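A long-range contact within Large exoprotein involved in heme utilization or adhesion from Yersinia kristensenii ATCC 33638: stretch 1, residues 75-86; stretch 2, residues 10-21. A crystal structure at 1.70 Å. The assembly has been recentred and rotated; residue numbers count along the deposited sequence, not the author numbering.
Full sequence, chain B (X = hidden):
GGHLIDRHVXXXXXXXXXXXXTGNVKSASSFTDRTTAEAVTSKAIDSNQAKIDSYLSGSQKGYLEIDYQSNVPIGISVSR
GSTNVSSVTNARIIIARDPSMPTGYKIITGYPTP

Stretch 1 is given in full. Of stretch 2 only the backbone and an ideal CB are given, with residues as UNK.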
# COMPACT_ATOMS: atom_id res chain seq x y z
N GLY B 75 11.04 6.14 12.05
CA GLY B 75 11.78 5.42 11.06
C GLY B 75 12.25 6.31 9.93
O GLY B 75 12.26 7.57 10.06
N ILE B 76 12.65 5.63 8.85
CA ILE B 76 13.31 6.25 7.72
C ILE B 76 12.68 5.75 6.42
O ILE B 76 12.09 4.67 6.36
CB ILE B 76 14.83 6.00 7.68
CG1 ILE B 76 15.16 4.50 7.65
CG2 ILE B 76 15.49 6.73 8.86
CD1 ILE B 76 16.61 4.15 7.41
N SER B 77 12.87 6.58 5.40
CA SER B 77 12.38 6.30 4.06
C SER B 77 13.36 6.80 3.02
O SER B 77 13.98 7.83 3.20
CB SER B 77 11.02 6.94 3.84
OG SER B 77 10.50 6.64 2.54
N VAL B 78 13.47 6.05 1.93
CA VAL B 78 14.18 6.47 0.76
C VAL B 78 13.26 6.33 -0.46
O VAL B 78 12.35 5.50 -0.48
CB VAL B 78 15.49 5.69 0.54
CG1 VAL B 78 16.44 5.92 1.73
CG2 VAL B 78 15.24 4.21 0.31
N SER B 79 13.56 7.14 -1.46
CA SER B 79 12.79 7.20 -2.71
C SER B 79 13.67 7.04 -3.96
O SER B 79 14.81 7.48 -3.98
CB SER B 79 12.04 8.55 -2.78
OG SER B 79 10.96 8.52 -1.87
N ARG B 80 13.11 6.43 -4.99
CA ARG B 80 13.81 6.26 -6.26
C ARG B 80 14.34 7.58 -6.80
O ARG B 80 13.69 8.61 -6.68
CB ARG B 80 12.86 5.61 -7.30
CG ARG B 80 13.56 5.11 -8.54
CD ARG B 80 12.62 4.25 -9.38
NE ARG B 80 12.34 3.02 -8.66
CZ ARG B 80 13.02 1.88 -8.81
NH1 ARG B 80 12.70 0.83 -8.07
NH2 ARG B 80 14.00 1.79 -9.71
N GLY B 81 15.54 7.55 -7.34
CA GLY B 81 16.11 8.74 -7.95
C GLY B 81 17.00 9.57 -7.05
O GLY B 81 17.66 10.49 -7.53
N SER B 82 17.06 9.24 -5.76
CA SER B 82 17.82 10.02 -4.81
C SER B 82 18.39 9.13 -3.73
O SER B 82 17.83 8.08 -3.46
CB SER B 82 16.90 11.02 -4.16
OG SER B 82 17.59 11.80 -3.24
N THR B 83 19.49 9.53 -3.10
CA THR B 83 20.00 8.79 -1.94
C THR B 83 19.62 9.46 -0.61
O THR B 83 20.02 9.00 0.46
CB THR B 83 21.53 8.64 -2.05
OG1 THR B 83 22.14 9.93 -2.15
CG2 THR B 83 21.91 7.77 -3.30
N ASN B 84 18.86 10.55 -0.65
CA ASN B 84 18.48 11.21 0.57
C ASN B 84 17.64 10.25 1.46
O ASN B 84 16.73 9.60 0.96
CB ASN B 84 17.65 12.45 0.24
CG ASN B 84 17.35 13.26 1.48
OD1 ASN B 84 18.27 13.72 2.14
ND2 ASN B 84 16.08 13.39 1.82
N VAL B 85 17.99 10.18 2.75
CA VAL B 85 17.23 9.41 3.73
C VAL B 85 16.34 10.36 4.53
O VAL B 85 16.83 11.30 5.15
CB VAL B 85 18.17 8.61 4.66
CG1 VAL B 85 17.39 7.84 5.70
CG2 VAL B 85 19.06 7.67 3.84
N SER B 86 15.03 10.15 4.48
CA SER B 86 14.07 11.02 5.17
C SER B 86 13.63 10.40 6.50
O SER B 86 13.39 9.20 6.56
CB SER B 86 12.84 11.24 4.28
OG SER B 86 13.17 12.03 3.13
N UNK B 10 14.46 -1.98 11.42
CA UNK B 10 15.89 -1.85 11.60
C UNK B 10 16.76 -2.01 10.38
O UNK B 10 17.96 -2.30 10.51
CB UNK B 10 16.34 -2.88 12.64
N UNK B 11 16.18 -1.83 9.21
CA UNK B 11 16.91 -1.96 7.95
C UNK B 11 17.95 -0.85 7.82
O UNK B 11 17.76 0.28 8.30
CB UNK B 11 15.95 -1.93 6.76
N UNK B 12 19.04 -1.19 7.15
CA UNK B 12 20.10 -0.23 6.88
C UNK B 12 19.72 0.62 5.69
O UNK B 12 18.89 0.22 4.83
CB UNK B 12 21.43 -0.94 6.63
N UNK B 13 20.35 1.78 5.63
CA UNK B 13 20.24 2.63 4.43
C UNK B 13 20.59 1.88 3.13
O UNK B 13 19.94 2.04 2.09
CB UNK B 13 21.16 3.85 4.58
N UNK B 14 21.62 1.04 3.21
CA UNK B 14 22.08 0.27 2.08
C UNK B 14 20.97 -0.62 1.55
O UNK B 14 20.77 -0.70 0.37
CB UNK B 14 23.30 -0.57 2.47
N UNK B 15 20.32 -1.31 2.46
CA UNK B 15 19.23 -2.26 2.12
C UNK B 15 18.08 -1.54 1.49
O UNK B 15 17.60 -1.96 0.43
CB UNK B 15 18.74 -3.01 3.36
N UNK B 16 17.65 -0.43 2.08
CA UNK B 16 16.50 0.32 1.54
C UNK B 16 16.83 0.92 0.18
O UNK B 16 16.02 0.82 -0.76
CB UNK B 16 16.08 1.43 2.51
N UNK B 17 18.04 1.43 0.03
CA UNK B 17 18.47 2.03 -1.22
C UNK B 17 18.56 1.01 -2.33
O UNK B 17 18.28 1.31 -3.49
CB UNK B 17 19.82 2.72 -1.04
N UNK B 18 18.95 -0.22 -1.99
CA UNK B 18 18.94 -1.26 -2.98
C UNK B 18 17.52 -1.58 -3.51
O UNK B 18 17.34 -1.81 -4.69
CB UNK B 18 19.58 -2.52 -2.39
N UNK B 19 16.53 -1.56 -2.64
CA UNK B 19 15.15 -1.83 -3.08
C UNK B 19 14.64 -0.78 -4.07
O UNK B 19 13.88 -1.11 -4.99
CB UNK B 19 14.22 -1.89 -1.87
N UNK B 20 15.04 0.47 -3.91
CA UNK B 20 14.57 1.52 -4.81
C UNK B 20 15.44 1.72 -6.05
O UNK B 20 15.19 2.64 -6.82
CB UNK B 20 14.48 2.84 -4.04
N UNK B 21 16.48 0.92 -6.24
CA UNK B 21 17.26 1.05 -7.48
C UNK B 21 17.10 -0.22 -8.28
O UNK B 21 16.40 -0.24 -9.30
CB UNK B 21 18.74 1.33 -7.19

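Stretch 2 enters as a loop, forms a helix over positions 13-19 and packs it across strand 75-79, with the two axes 8.0 Å apart at closest approach and their directions 35° from parallel.

Position 10 has phi/psi of 67/21, and its ideal CB meets nothing of stretch 1. Positive phi favours glycine, although asparagine can also adopt it; the residue is Gly-10. At position 11 the CA-to-CB bond runs sideways with no neighbour from stretch 1 within 5.5 Å, so a long polar chain is as suitable as a small one. Lys-11 leads its end away, while its backbone O lies 4.1 Å from Ile-76 CD1.

Position 12 points away and immediately precedes the helix, where serine, threonine, aspartate or asparagine could cap a free amide. Thr-12 does so: the backbone N of position 15 donates to Thr-12 OG1 at 3.0 Å.

At position 13 CA-to-CB is sideways, and the ideal CB is 4.4 Å from Val-85 CG2 and 5.4 Å from Ile-76 CD1. These methyls offer an apolar surface but no charge, so a medium or long chain with an aliphatic stem would fit, whatever its tip. The residue is Glu-13, whose CG comes to 4.5 Å from Ile-76 CD1 and whose OE2 lies 3.7 Å from Val-85 CG2, a contact without a hydrogen bond.

Positions 14 and 15 are out of reach of stretch 1, which leaves helix formers of many kinds possible. Ala-14 is one; Glu-15 turns back on the helix start, its OE1 accepting from Thr-12 N at 3.0 Å.

Position 16 points toward the strand, its ideal CB just 3.6 Å from Val-78 CG2, with Ile-76 CD1 further along. An aliphatic residue is expected, leucine or methionine reaching furthest. Leu-16 places CB 3.7 Å from Val-78 CG2 and CD1 3.7 Å from Ile-76 CD1, thus touching both strand residues.

At position 17 CA-to-CB runs sideways, the ideal CB 5.0 Å from Val-78 CG2, and a branched or flexible apolar chain could bend inward. Leu-17 does: its CD2 lies 3.8 Å from Val-78 CB and 3.9 Å from Thr-83 CA, bridging the strand and the loop after it.

Position 18 points away and suits polar residues; it is Asn-18. Position 19 is sideways with nothing near its ideal CB, so a long polar chain is plausible, and Arg-19 leads its end away to partners elsewhere in the structure.

At position 20 the ideal CB is 4.0 Å from Arg-80 N and 4.6 Å from Val-78 CG2, a site for a compact aliphatic residue. Val-20 fills it, its CG2 4.0 Å from Val-78 CG2. Its carbonyl lies over one face of the Arg-80 guanidinium, and a water links Val-20 O to Gly-81 N, 3.0 Å from each.

Position 21 points its CB away, allowing small polar residues; the backbone supplies the contact, Arg-80 NH2 donating to Ser-21 O at 3.2 Å. The Ser-21 hydroxyl OG instead donates to Leu-17 O at 3.0 Å.

Stretch 2 (10-21) GKTEAELLNRVS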
# COMPACT_ATOMS: atom_id res chain seq x y z
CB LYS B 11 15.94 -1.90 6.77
CG LYS B 11 14.92 -3.03 6.72
CD LYS B 11 15.64 -4.35 6.50
CE LYS B 11 15.23 -5.34 7.54
NZ LYS B 11 15.91 -6.66 7.41
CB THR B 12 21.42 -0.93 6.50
OG1 THR B 12 21.25 -1.71 5.32
CG2 THR B 12 21.94 -1.83 7.62
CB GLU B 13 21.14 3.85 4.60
CG GLU B 13 20.69 4.75 5.73
CD GLU B 13 21.67 5.86 6.08
OE1 GLU B 13 22.88 5.74 5.80
OE2 GLU B 13 21.19 6.82 6.69
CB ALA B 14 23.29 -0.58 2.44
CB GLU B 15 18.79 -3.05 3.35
CG GLU B 15 19.86 -4.03 3.81
CD GLU B 15 19.66 -4.69 5.19
OE1 GLU B 15 19.20 -4.04 6.19
OE2 GLU B 15 20.04 -5.91 5.27
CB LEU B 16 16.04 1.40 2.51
CG LEU B 16 15.62 0.86 3.89
CD1 LEU B 16 15.18 2.07 4.67
CD2 LEU B 16 14.48 -0.14 3.79
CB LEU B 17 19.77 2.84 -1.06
CG LEU B 17 19.60 4.20 -0.35
CD1 LEU B 17 20.94 4.78 0.07
CD2 LEU B 17 18.86 5.18 -1.22
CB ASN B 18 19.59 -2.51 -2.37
CG ASN B 18 19.79 -3.60 -3.40
OD1 ASN B 18 19.10 -4.61 -3.39
ND2 ASN B 18 20.64 -3.34 -4.36
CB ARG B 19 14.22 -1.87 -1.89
CG ARG B 19 14.50 -2.99 -0.92
CD ARG B 19 13.61 -2.85 0.28
NE ARG B 19 13.92 -3.88 1.26
CZ ARG B 19 13.35 -4.01 2.45
NH1 ARG B 19 12.38 -3.21 2.86
NH2 ARG B 19 13.75 -4.98 3.25
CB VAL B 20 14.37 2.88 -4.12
CG1 VAL B 20 13.29 2.75 -3.07
CG2 VAL B 20 15.66 3.43 -3.54
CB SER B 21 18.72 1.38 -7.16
OG SER B 21 19.23 0.48 -6.21
O HOH W 1 17.04 5.01 -7.26
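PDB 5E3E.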